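Local coordinates for protein N-terminal cyanobactin protease (Planktothrix agardhii NIES-596, PDB 4H6W) that probably cleaves the precursor peptide of prenylagaramide cyanobactins, serving as the subtilisin-like serine protease domain of a longer maturation enzyme, at residues A[251-256]-A[287-292]; A[258-263]-A[283-288]. All blocks are in the same frame, centred on the assembly; numbering follows the deposited sequence.

Interaction 1: residues A[251-256]-A[287-292]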
loop_
_atom_site.group_PDB
_atom_site.type_symbol
_atom_site.label_atom_id
_atom_site.label_comp_id
_atom_site.label_asym_id
_atom_site.label_seq_id
_atom_site.Cartn_x
_atom_site.Cartn_y
_atom_site.Cartn_z
ATOM N N GLN A 251 9.148 8.294 6.640
ATOM C CA GLN A 251 8.397 9.546 6.754
ATOM C C GLN A 251 8.791 10.553 5.660
ATOM O O GLN A 251 7.937 11.269 5.163
ATOM C CB GLN A 251 8.493 10.136 8.168
ATOM C CG GLN A 251 7.515 9.472 9.132
ATOM C CD GLN A 251 7.964 9.465 10.585
ATOM O OE1 GLN A 251 8.899 10.174 10.981
ATOM N NE2 GLN A 251 7.288 8.659 11.399
ATOM N N LYS A 252 10.070 10.575 5.272
ATOM C CA LYS A 252 10.519 11.350 4.105
ATOM C C LYS A 252 9.853 10.808 2.857
ATOM O O LYS A 252 9.452 11.564 1.975
ATOM C CB LYS A 252 12.035 11.259 3.898
ATOM C CG LYS A 252 12.893 12.345 4.526
ATOM C CD LYS A 252 13.944 12.793 3.510
ATOM C CE LYS A 252 15.381 12.756 4.047
ATOM N NZ LYS A 252 15.629 13.475 5.342
ATOM N N VAL A 253 9.737 9.492 2.771
ATOM C CA VAL A 253 9.168 8.888 1.567
ATOM C C VAL A 253 7.685 9.226 1.424
ATOM O O VAL A 253 7.229 9.570 0.319
ATOM C CB VAL A 253 9.453 7.374 1.483
ATOM C CG1 VAL A 253 8.711 6.747 0.321
ATOM C CG2 VAL A 253 10.957 7.130 1.369
ATOM N N LYS A 254 6.946 9.183 2.535
ATOM C CA LYS A 254 5.530 9.586 2.512
ATOM C C LYS A 254 5.342 10.977 1.878
ATOM O O LYS A 254 4.533 11.150 0.969
ATOM C CB LYS A 254 4.934 9.569 3.918
ATOM C CG LYS A 254 3.486 10.040 3.988
ATOM C CD LYS A 254 2.945 10.014 5.409
ATOM C CE LYS A 254 3.551 11.096 6.296
ATOM N NZ LYS A 254 2.844 12.399 6.154
ATOM N N ASN A 255 6.094 11.966 2.353
ATOM C CA ASN A 255 5.910 13.342 1.881
ATOM C C ASN A 255 6.367 13.544 0.437
ATOM O O ASN A 255 5.753 14.309 -0.307
ATOM C CB ASN A 255 6.551 14.349 2.842
ATOM C CG ASN A 255 5.915 14.318 4.240
ATOM O OD1 ASN A 255 4.770 13.881 4.425
ATOM N ND2 ASN A 255 6.665 14.777 5.228
ATOM N N ALA A 256 7.422 12.836 0.037
ATOM C CA ALA A 256 7.859 12.837 -1.354
ATOM C C ALA A 256 6.750 12.295 -2.256
ATOM O O ALA A 256 6.418 12.907 -3.272
ATOM C CB ALA A 256 9.142 12.028 -1.517
ATOM N N GLU A 287 12.616 12.535 -7.572
ATOM C CA GLU A 287 13.172 13.880 -7.612
ATOM C C GLU A 287 13.002 14.591 -6.275
ATOM O O GLU A 287 13.964 15.134 -5.751
ATOM C CB GLU A 287 12.551 14.697 -8.745
ATOM C CG GLU A 287 13.185 16.072 -8.929
ATOM C CD GLU A 287 12.780 16.762 -10.229
ATOM O OE1 GLU A 287 12.994 16.179 -11.328
ATOM O OE2 GLU A 287 12.267 17.902 -10.159
ATOM N N HIS A 288 11.788 14.564 -5.719
ATOM C CA HIS A 288 11.520 15.168 -4.423
ATOM C C HIS A 288 12.279 14.544 -3.249
ATOM O O HIS A 288 12.630 15.236 -2.299
ATOM C CB HIS A 288 10.029 15.149 -4.140
ATOM C CG HIS A 288 9.290 16.273 -4.787
ATOM N ND1 HIS A 288 8.040 16.122 -5.335
ATOM C CD2 HIS A 288 9.636 17.566 -4.988
ATOM C CE1 HIS A 288 7.643 17.274 -5.842
ATOM N NE2 HIS A 288 8.595 18.167 -5.646
ATOM N N LEU A 289 12.517 13.234 -3.313
ATOM C CA LEU A 289 13.164 12.519 -2.223
ATOM C C LEU A 289 14.680 12.632 -2.278
ATOM O O LEU A 289 15.341 12.912 -1.269
ATOM C CB LEU A 289 12.755 11.059 -2.261
ATOM C CG LEU A 289 13.388 10.129 -1.227
ATOM C CD1 LEU A 289 12.886 10.478 0.170
ATOM C CD2 LEU A 289 13.086 8.671 -1.600
ATOM N N THR A 290 15.229 12.401 -3.459
ATOM C CA THR A 290 16.669 12.461 -3.658
ATOM C C THR A 290 16.983 13.761 -4.382
ATOM O O THR A 290 16.127 14.637 -4.540
ATOM C CB THR A 290 17.151 11.260 -4.509
ATOM O OG1 THR A 290 16.690 11.397 -5.867
ATOM C CG2 THR A 290 16.629 9.935 -3.921
ATOM N N GLY A 291 18.194 13.914 -4.864
ATOM C CA GLY A 291 18.366 15.051 -5.750
ATOM C C GLY A 291 17.822 14.825 -7.157
ATOM O O GLY A 291 17.430 15.768 -7.811
ATOM N N GLU A 292 17.774 13.562 -7.583
ATOM C CA GLU A 292 17.904 13.170 -8.994
ATOM C C GLU A 292 16.704 13.386 -9.887
ATOM O O GLU A 292 15.572 13.259 -9.448
ATOM C CB GLU A 292 18.270 11.689 -9.095
ATOM C CG GLU A 292 19.573 11.272 -8.448
ATOM C CD GLU A 292 19.736 9.759 -8.463
ATOM O OE1 GLU A 292 20.006 9.191 -9.548
ATOM O OE2 GLU A 292 19.585 9.134 -7.390
#
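His288 meets Ala256 through its beta carbon: His288 CB lies 4.2 Å from Ala256 CB. At this pair the two backbones also come nearest, with the CA atoms of Ala256 and His288 5.3 Å apart. The imidazole turns off from residues 251-256. Leu289 follows and makes most of the contact. Its CB rests on the methyl of Ala256, with Leu289 CB and Ala256 CB 3.8 Å apart. CG is anti to the backbone N (chi1 177°). Leu289 CD1 takes the Lys252 side, 3.9 Å from Lys252 CB, and the two side chains cross at about a right angle. The bent lysine chain then carries its amino group away from the leucine. Both leucine methyls touch Val253 CG2, which is 4.0 Å from Leu289 CD2. The leucine thus spans one turn of the opposite helix, and the contact across these residues is apolar. At Thr290 the chain leaves helical geometry. Thr290 OG1 accepts from Glu292 N at 3.0 Å, with an N-H...O angle of 158°, which makes an ST turn. The same hydroxyl bonds to the carbonyl of Ile286, tying the turn back to the helix. Glu292 forms a salt bridge with Arg244. The contact packs helix 250-259 against the end of helix 282-289 in the subtilisin-like domain. Both lie on helix 223-243: Val253 touches Ala234, Leu237 and Leu238, and Leu289 touches Gln241.

Interaction 2: residues A[258-263]-A[283-288]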
loop_
_atom_site.group_PDB
_atom_site.type_symbol
_atom_site.label_atom_id
_atom_site.label_comp_id
_atom_site.label_asym_id
_atom_site.label_seq_id
_atom_site.Cartn_x
_atom_site.Cartn_y
_atom_site.Cartn_z
ATOM N N LEU A 258 3.544 12.230 -1.565
ATOM C CA LEU A 258 2.442 13.198 -1.562
ATOM C C LEU A 258 2.761 14.459 -2.367
ATOM O O LEU A 258 1.920 14.928 -3.137
ATOM C CB LEU A 258 2.025 13.565 -0.132
ATOM C CG LEU A 258 1.246 12.525 0.680
ATOM C CD1 LEU A 258 1.070 12.967 2.127
ATOM C CD2 LEU A 258 -0.112 12.239 0.062
ATOM N N ALA A 259 3.974 14.991 -2.180
ATOM C CA ALA A 259 4.425 16.223 -2.822
ATOM C C ALA A 259 4.597 16.068 -4.337
ATOM O O ALA A 259 4.488 17.033 -5.094
ATOM C CB ALA A 259 5.731 16.674 -2.196
ATOM N N SER A 260 4.871 14.846 -4.777
ATOM C CA SER A 260 5.038 14.568 -6.190
ATOM C C SER A 260 3.737 14.140 -6.897
ATOM O O SER A 260 3.749 13.915 -8.111
ATOM C CB SER A 260 6.077 13.479 -6.362
ATOM O OG SER A 260 5.578 12.220 -5.908
ATOM N N ALA A 261 2.624 14.012 -6.172
ATOM C CA ALA A 261 1.379 13.595 -6.827
ATOM C C ALA A 261 0.923 14.625 -7.888
ATOM O O ALA A 261 0.904 15.816 -7.608
ATOM C CB ALA A 261 0.292 13.356 -5.795
ATOM N N THR A 262 0.580 14.179 -9.099
ATOM C CA THR A 262 0.146 15.122 -10.134
ATOM C C THR A 262 -1.357 15.344 -10.084
ATOM O O THR A 262 -2.125 14.391 -10.238
ATOM C CB THR A 262 0.578 14.736 -11.581
ATOM O OG1 THR A 262 -0.106 13.561 -12.004
ATOM C CG2 THR A 262 2.048 14.478 -11.676
ATOM N N PRO A 263 -1.786 16.605 -9.863
ATOM C CA PRO A 263 -3.211 16.961 -9.792
ATOM C C PRO A 263 -3.960 16.599 -11.065
ATOM O O PRO A 263 -3.364 16.559 -12.140
ATOM C CB PRO A 263 -3.184 18.484 -9.627
ATOM C CG PRO A 263 -1.865 18.765 -8.985
ATOM C CD PRO A 263 -0.919 17.773 -9.599
ATOM N N LEU A 283 8.528 9.280 -10.951
ATOM C CA LEU A 283 9.717 10.045 -11.371
ATOM C C LEU A 283 9.903 11.291 -10.523
ATOM O O LEU A 283 11.002 11.569 -10.037
ATOM C CB LEU A 283 9.650 10.400 -12.857
ATOM C CG LEU A 283 9.840 9.182 -13.755
ATOM C CD1 LEU A 283 9.809 9.566 -15.230
ATOM C CD2 LEU A 283 11.144 8.472 -13.392
ATOM N N ASP A 284 8.805 12.011 -10.328
ATOM C CA ASP A 284 8.787 13.181 -9.474
ATOM C C ASP A 284 8.983 12.841 -7.988
ATOM O O ASP A 284 9.658 13.591 -7.277
ATOM C CB ASP A 284 7.513 13.976 -9.726
ATOM C CG ASP A 284 7.458 14.567 -11.136
ATOM O OD1 ASP A 284 8.481 14.528 -11.861
ATOM O OD2 ASP A 284 6.389 15.083 -11.532
ATOM N N ALA A 285 8.448 11.700 -7.538
ATOM C CA ALA A 285 8.727 11.197 -6.181
ATOM C C ALA A 285 10.222 11.005 -5.916
ATOM O O ALA A 285 10.755 11.435 -4.882
ATOM C CB ALA A 285 7.965 9.911 -5.922
ATOM N N ILE A 286 10.909 10.370 -6.862
ATOM C CA ILE A 286 12.371 10.237 -6.802
ATOM C C ILE A 286 13.027 11.620 -6.690
ATOM O O ILE A 286 13.867 11.854 -5.811
ATOM C CB ILE A 286 12.896 9.480 -8.043
ATOM C CG1 ILE A 286 12.283 8.076 -8.078
ATOM C CG2 ILE A 286 14.429 9.445 -8.058
ATOM C CD1 ILE A 286 12.341 7.369 -9.421
ATOM N N GLU A 287 12.616 12.535 -7.572
ATOM C CA GLU A 287 13.172 13.880 -7.612
ATOM C C GLU A 287 13.002 14.591 -6.275
ATOM O O GLU A 287 13.964 15.134 -5.751
ATOM C CB GLU A 287 12.551 14.697 -8.745
ATOM C CG GLU A 287 13.185 16.072 -8.929
ATOM C CD GLU A 287 12.780 16.762 -10.229
ATOM O OE1 GLU A 287 12.994 16.179 -11.328
ATOM O OE2 GLU A 287 12.267 17.902 -10.159
ATOM N N HIS A 288 11.788 14.564 -5.719
ATOM C CA HIS A 288 11.520 15.168 -4.423
ATOM C C HIS A 288 12.279 14.544 -3.249
ATOM O O HIS A 288 12.630 15.236 -2.299
ATOM C CB HIS A 288 10.029 15.149 -4.140
ATOM C CG HIS A 288 9.290 16.273 -4.787
ATOM N ND1 HIS A 288 8.040 16.122 -5.335
ATOM C CD2 HIS A 288 9.636 17.566 -4.988
ATOM C CE1 HIS A 288 7.643 17.274 -5.842
ATOM N NE2 HIS A 288 8.595 18.167 -5.646
#
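Ser260 packs against the backbone of helix 282-289 at Asp284 and Ala285. In this subtilisin-like domain the contact joins the C-terminal part of helix 250-259 and the residues just after it to the side of helix 282-289. Between the two, the chain makes a long loop that includes the Cys264-Cys275 disulfide. The backbone approach is closest at the CA atoms of Ser260 and Ala285, 5.0 Å. Ser260 CB points at the helix and lies 3.2 Å from Ala285 N; Asp284 CB is farther, at 3.7 Å from the same Ser260 CB. Its OG sits between the backbone N and the carbonyl carbon (chi1 70°) and comes 3.3 Å from Ala285 CB. OG is also near the amide N of Ala285, but the angle is too poor for a hydrogen bond. Ser260 OG bonds mainly to the carbonyl of Ala256 and also to that of Leu257, so this buried hydroxyl has partners on its own side of the contact. Residues 259 and 260 approach the His288 imidazole from two directions. The methyl of Ala259 stands over one ring face in a CH-pi contact. Ala259 CB is 4.3 Å from the ring centroid and 26° off the ring normal. Ser260 comes instead to the ring edge, where its CB is 3.4 Å from His288 ND1. Farther along, Thr262 only grazes Asp284 and is held by backbone hydrogen bonds to Lys279. On the other face of helix 282-289, Ile286 packs on Leu237 and Leu240 of helix 223-243. The imidazole carbon His288 CE1 ends 3.3 Å from the carbonyl oxygen Ala259 O.

Both interactions join helix 250-259 to helix 282-289, and their centres are 8 Å apart. They share His288, and Ala256 of interaction 1 packs on the carbonyl oxygen of Ala285 in interaction 2. Each is partly buried. In interaction 1 the inner side is Val253 and Ala256, and Lys252 lies at the surface. In interaction 2 Ser260 and Ala285 are buried, while Ala259 and His288 are exposed. The chemistry differs accordingly. Interaction 1 is aliphatic packing next to helix 223-243, whose start carries the predicted catalytic Ser224. Interaction 2 sets a serine and an imidazole against backbone atoms at residues 259-260 and 284-285. Both lie away from the active site.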